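Local atomic coordinates of HepC.19480.a.B1 (Helicobacter pylori, PDB entry 6MTZ), a protein that is of unknown function but is probably a metal-dependent phosphoesterase of the DHH/DHHA1 family. Residues Ser63-Leu74 and Lys94-His104. Residues are numbered along the deposited sequence; the frame is centred on the assembly and turned at random.
Sequences SEFLILVSDLNL and KNIQIQLLDHH
The His104 ring meets Asp71 at its edge: Asp71 OD1 lies near the ring plane, 3.4 Å from His104 CE1, with carboxylate and ring turned 33° apart. On one face of His104 lies His103 CE1, offset toward the rim, while His104 ND1 sits over the centre of one face of the His103 ring; His103 approaches Asp71 OD1 obliquely. In the ring plane, His104 ND1 donates to the syn lone pair of Asp102 OD1 at 2.8 Å, which sets the ring's rotation, while backbone His104 N reaches Asp102 OD2 from above the carboxylate, closing an Asx turn. Asp102, His103 and His104 form the DHH motif, and Asp18 and Asp20 crowd beside Asp71, consistent with the metal site of DHH phosphoesterases. At the far end, the Phe65 ring has Asn95 O at its edge and Lys94 CG lying obliquely, 3.7 Å from Phe65 CE1. The Glu64 chain bends at chi2 (-80°), bringing OE1 to Asn95 ND2 at 2.9 Å through its syn lone pair, the carboxylate and amide planes nearly perpendicular.

Between these ends runs an unbroken parallel ladder from Asn95 N–Ser63 O to Asp71 N–Leu101 O. Past it, water 1 accepts a hydrogen bond from Leu72 N and donates one to Leu101 O. Leu100 CD1 touches both Val69 CG1 at 3.7 Å and Leu74 CD1 at 3.6 Å; on the other face Leu66 CD1 lies alongside the extended Gln97, 3.8 Å from its CG.

Helix 76-85 links the two strands in a beta-alpha-beta unit, forming the third and fourth strands of a five-stranded parallel sheet. Strand 10-15 pairs with 64-70, and 117-119 with 95-102. Helix 43-59 packs on Ile67 and Ile96, helix 125-136 on Gln99 and Leu101.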
loop_
_atom_site.group_PDB
_atom_site.type_symbol
_atom_site.label_atom_id
_atom_site.label_comp_id
_atom_site.label_asym_id
_atom_site.label_seq_id
_atom_site.Cartn_x
_atom_site.Cartn_y
_atom_site.Cartn_z
ATOM N N SER A 63 20.949 12.838 -10.885
ATOM C CA SER A 63 22.274 12.517 -10.362
ATOM C C SER A 63 22.377 12.490 -8.840
ATOM O O SER A 63 23.367 11.960 -8.325
ATOM C CB SER A 63 23.318 13.502 -10.910
ATOM O OG SER A 63 23.072 14.819 -10.450
ATOM N N GLU A 64 21.405 13.028 -8.104
ATOM C CA GLU A 64 21.446 13.047 -6.646
ATOM C C GLU A 64 20.246 12.280 -6.108
ATOM O O GLU A 64 19.110 12.526 -6.530
ATOM C CB GLU A 64 21.442 14.481 -6.108
ATOM C CG GLU A 64 22.458 15.415 -6.769
ATOM C CD GLU A 64 23.862 15.252 -6.217
ATOM O OE1 GLU A 64 24.012 14.617 -5.154
ATOM O OE2 GLU A 64 24.817 15.758 -6.847
ATOM N N PHE A 65 20.490 11.366 -5.167
ATOM C CA PHE A 65 19.448 10.465 -4.698
ATOM C C PHE A 65 19.539 10.259 -3.195
ATOM O O PHE A 65 20.637 10.192 -2.636
ATOM C CB PHE A 65 19.544 9.104 -5.393
ATOM C CG PHE A 65 19.403 9.176 -6.881
ATOM C CD1 PHE A 65 20.517 9.331 -7.687
ATOM C CD2 PHE A 65 18.156 9.086 -7.476
ATOM C CE1 PHE A 65 20.389 9.395 -9.060
ATOM C CE2 PHE A 65 18.024 9.152 -8.846
ATOM C CZ PHE A 65 19.141 9.306 -9.639
ATOM N N LEU A 66 18.374 10.125 -2.557
ATOM C CA LEU A 66 18.281 9.766 -1.149
ATOM C C LEU A 66 17.340 8.582 -0.996
ATOM O O LEU A 66 16.147 8.693 -1.295
ATOM C CB LEU A 66 17.784 10.939 -0.300
ATOM C CG LEU A 66 17.411 10.521 1.128
ATOM C CD1 LEU A 66 18.668 10.196 1.944
ATOM C CD2 LEU A 66 16.583 11.600 1.808
ATOM N N ILE A 67 17.869 7.457 -0.533
ATOM C CA ILE A 67 17.051 6.306 -0.181
ATOM C C ILE A 67 16.722 6.408 1.300
ATOM O O ILE A 67 17.621 6.411 2.151
ATOM C CB ILE A 67 17.770 4.989 -0.495
ATOM C CG1 ILE A 67 18.104 4.907 -1.978
ATOM C CG2 ILE A 67 16.902 3.806 -0.077
ATOM C CD1 ILE A 67 18.713 3.560 -2.383
ATOM N N LEU A 68 15.436 6.512 1.610
ATOM C CA LEU A 68 14.960 6.707 2.973
ATOM C C LEU A 68 14.087 5.516 3.347
ATOM O O LEU A 68 13.124 5.206 2.638
ATOM C CB LEU A 68 14.174 8.018 3.093
ATOM C CG LEU A 68 13.658 8.364 4.488
ATOM C CD1 LEU A 68 14.831 8.668 5.431
ATOM C CD2 LEU A 68 12.656 9.526 4.460
ATOM N N VAL A 69 14.433 4.847 4.445
ATOM C CA VAL A 69 13.734 3.654 4.910
ATOM C C VAL A 69 13.335 3.882 6.361
ATOM O O VAL A 69 14.191 4.170 7.203
ATOM C CB VAL A 69 14.605 2.387 4.776
ATOM C CG1 VAL A 69 13.811 1.132 5.149
ATOM C CG2 VAL A 69 15.181 2.263 3.357
ATOM N N SER A 70 12.047 3.735 6.657
ATOM C CA SER A 70 11.512 4.068 7.969
ATOM C C SER A 70 10.585 2.965 8.449
ATOM O O SER A 70 9.821 2.403 7.658
ATOM C CB SER A 70 10.738 5.401 7.946
ATOM O OG SER A 70 9.772 5.389 6.906
ATOM N N ASP A 71 10.674 2.656 9.750
ATOM C CA ASP A 71 9.741 1.783 10.456
ATOM C C ASP A 71 9.848 0.331 10.007
ATOM O O ASP A 71 8.885 -0.441 10.124
ATOM C CB ASP A 71 8.296 2.277 10.301
ATOM C CG ASP A 71 7.381 1.745 11.382
ATOM O OD1 ASP A 71 7.882 1.468 12.509
ATOM O OD2 ASP A 71 6.168 1.589 11.097
ATOM N N LEU A 72 10.994 -0.049 9.472
ATOM C CA LEU A 72 11.247 -1.418 9.057
ATOM C C LEU A 72 12.620 -1.812 9.568
ATOM O O LEU A 72 13.536 -0.981 9.598
ATOM C CB LEU A 72 11.195 -1.549 7.538
ATOM C CG LEU A 72 9.864 -1.238 6.851
ATOM C CD1 LEU A 72 10.124 -0.824 5.416
ATOM C CD2 LEU A 72 8.925 -2.442 6.882
ATOM N N ASN A 73 12.774 -3.057 9.986
ATOM C CA ASN A 73 14.112 -3.544 10.273
ATOM C C ASN A 73 14.520 -4.506 9.175
ATOM O O ASN A 73 13.688 -5.244 8.641
ATOM C CB ASN A 73 14.224 -4.186 11.659
ATOM C CG ASN A 73 13.431 -5.440 11.802
ATOM O OD1 ASN A 73 12.249 -5.484 11.467
ATOM N ND2 ASN A 73 14.071 -6.478 12.340
ATOM N N LEU A 74 15.789 -4.440 8.794
ATOM C CA LEU A 74 16.348 -5.305 7.772
ATOM C C LEU A 74 17.163 -6.391 8.450
ATOM O O LEU A 74 17.764 -6.167 9.507
ATOM C CB LEU A 74 17.224 -4.505 6.797
ATOM C CG LEU A 74 16.627 -3.225 6.185
ATOM C CD1 LEU A 74 17.663 -2.478 5.342
ATOM C CD2 LEU A 74 15.405 -3.547 5.348
ATOM N N LYS A 94 26.563 8.453 -10.027
ATOM C CA LYS A 94 25.373 8.766 -9.241
ATOM C C LYS A 94 25.651 8.822 -7.739
ATOM O O LYS A 94 26.187 7.876 -7.153
ATOM C CB LYS A 94 24.273 7.746 -9.516
ATOM C CG LYS A 94 23.392 8.097 -10.697
ATOM C CD LYS A 94 22.776 6.850 -11.307
ATOM C CE LYS A 94 21.670 7.198 -12.283
ATOM N NZ LYS A 94 21.276 6.003 -13.075
ATOM N N ASN A 95 25.275 9.937 -7.120
ATOM C CA ASN A 95 25.461 10.125 -5.688
ATOM C C ASN A 95 24.201 9.660 -4.973
ATOM O O ASN A 95 23.115 10.214 -5.186
ATOM C CB ASN A 95 25.771 11.584 -5.356
ATOM C CG ASN A 95 25.938 11.817 -3.861
ATOM O OD1 ASN A 95 26.230 10.891 -3.103
ATOM N ND2 ASN A 95 25.753 13.059 -3.433
ATOM N N ILE A 96 24.350 8.651 -4.124
ATOM C CA ILE A 96 23.237 7.961 -3.496
ATOM C C ILE A 96 23.484 7.966 -2.000
ATOM O O ILE A 96 24.386 7.269 -1.519
ATOM C CB ILE A 96 23.086 6.526 -4.015
ATOM C CG1 ILE A 96 22.861 6.525 -5.528
ATOM C CG2 ILE A 96 21.965 5.810 -3.276
ATOM C CD1 ILE A 96 22.889 5.153 -6.145
ATOM N N GLN A 97 22.698 8.750 -1.265
ATOM C CA GLN A 97 22.692 8.715 0.192
ATOM C C GLN A 97 21.610 7.767 0.683
ATOM O O GLN A 97 20.552 7.632 0.068
ATOM C CB GLN A 97 22.450 10.105 0.771
ATOM C CG GLN A 97 22.407 10.151 2.291
ATOM C CD GLN A 97 22.276 11.568 2.823
ATOM O OE1 GLN A 97 22.510 12.538 2.094
ATOM N NE2 GLN A 97 21.900 11.697 4.097
ATOM N N ILE A 98 21.873 7.111 1.805
ATOM C CA ILE A 98 20.906 6.194 2.390
ATOM C C ILE A 98 20.788 6.479 3.877
ATOM O O ILE A 98 21.797 6.669 4.568
ATOM C CB ILE A 98 21.286 4.722 2.148
ATOM C CG1 ILE A 98 20.398 3.810 2.987
ATOM C CG2 ILE A 98 22.753 4.462 2.457
ATOM C CD1 ILE A 98 20.782 2.371 2.852
ATOM N N GLN A 99 19.555 6.507 4.368
ATOM C CA GLN A 99 19.289 6.685 5.790
ATOM C C GLN A 99 18.131 5.782 6.189
ATOM O O GLN A 99 17.025 5.912 5.651
ATOM C CB GLN A 99 18.968 8.145 6.110
ATOM C CG GLN A 99 18.754 8.420 7.585
ATOM C CD GLN A 99 19.998 8.128 8.389
ATOM O OE1 GLN A 99 20.992 8.847 8.286
ATOM N NE2 GLN A 99 19.958 7.059 9.188
ATOM N N LEU A 100 18.387 4.872 7.121
ATOM C CA LEU A 100 17.346 4.034 7.703
ATOM C C LEU A 100 17.048 4.543 9.106
ATOM O O LEU A 100 17.973 4.756 9.899
ATOM C CB LEU A 100 17.756 2.554 7.737
ATOM C CG LEU A 100 16.644 1.571 8.175
ATOM C CD1 LEU A 100 16.666 0.269 7.386
ATOM C CD2 LEU A 100 16.677 1.260 9.678
ATOM N N LEU A 101 15.761 4.736 9.400
ATOM C CA LEU A 101 15.280 5.214 10.692
ATOM C C LEU A 101 14.272 4.214 11.230
ATOM O O LEU A 101 13.275 3.934 10.561
ATOM C CB LEU A 101 14.617 6.587 10.558
ATOM C CG LEU A 101 15.501 7.641 9.900
ATOM C CD1 LEU A 101 14.695 8.884 9.577
ATOM C CD2 LEU A 101 16.726 7.972 10.781
ATOM N N ASP A 102 14.504 3.695 12.437
ATOM C CA ASP A 102 13.603 2.681 12.977
ATOM C C ASP A 102 13.740 2.619 14.494
ATOM O O ASP A 102 14.688 3.151 15.079
ATOM C CB ASP A 102 13.860 1.298 12.356
ATOM C CG ASP A 102 12.879 0.245 12.864
ATOM O OD1 ASP A 102 11.674 0.559 12.909
ATOM O OD2 ASP A 102 13.305 -0.864 13.256
ATOM N N HIS A 103 12.780 1.926 15.123
ATOM C CA HIS A 103 12.694 1.838 16.573
ATOM C C HIS A 103 12.500 0.413 17.097
ATOM O O HIS A 103 12.175 0.248 18.277
ATOM C CB HIS A 103 11.558 2.739 17.073
ATOM C CG HIS A 103 10.186 2.208 16.789
ATOM N ND1 HIS A 103 9.556 1.293 17.606
ATOM C CD2 HIS A 103 9.316 2.477 15.788
ATOM C CE1 HIS A 103 8.363 1.013 17.112
ATOM N NE2 HIS A 103 8.191 1.722 16.012
ATOM N N HIS A 104 12.705 -0.615 16.271
ATOM C CA HIS A 104 12.432 -2.004 16.641
ATOM C C HIS A 104 13.702 -2.662 17.176
ATOM O O HIS A 104 14.689 -2.799 16.445
ATOM C CB HIS A 104 11.897 -2.793 15.439
ATOM C CG HIS A 104 10.491 -2.449 15.047
ATOM N ND1 HIS A 104 10.187 -1.426 14.173
ATOM C CD2 HIS A 104 9.307 -3.015 15.387
ATOM C CE1 HIS A 104 8.877 -1.365 14.005
ATOM N NE2 HIS A 104 8.320 -2.319 14.728
HETATM O O HOH W 1 13.391 1.346 8.876
#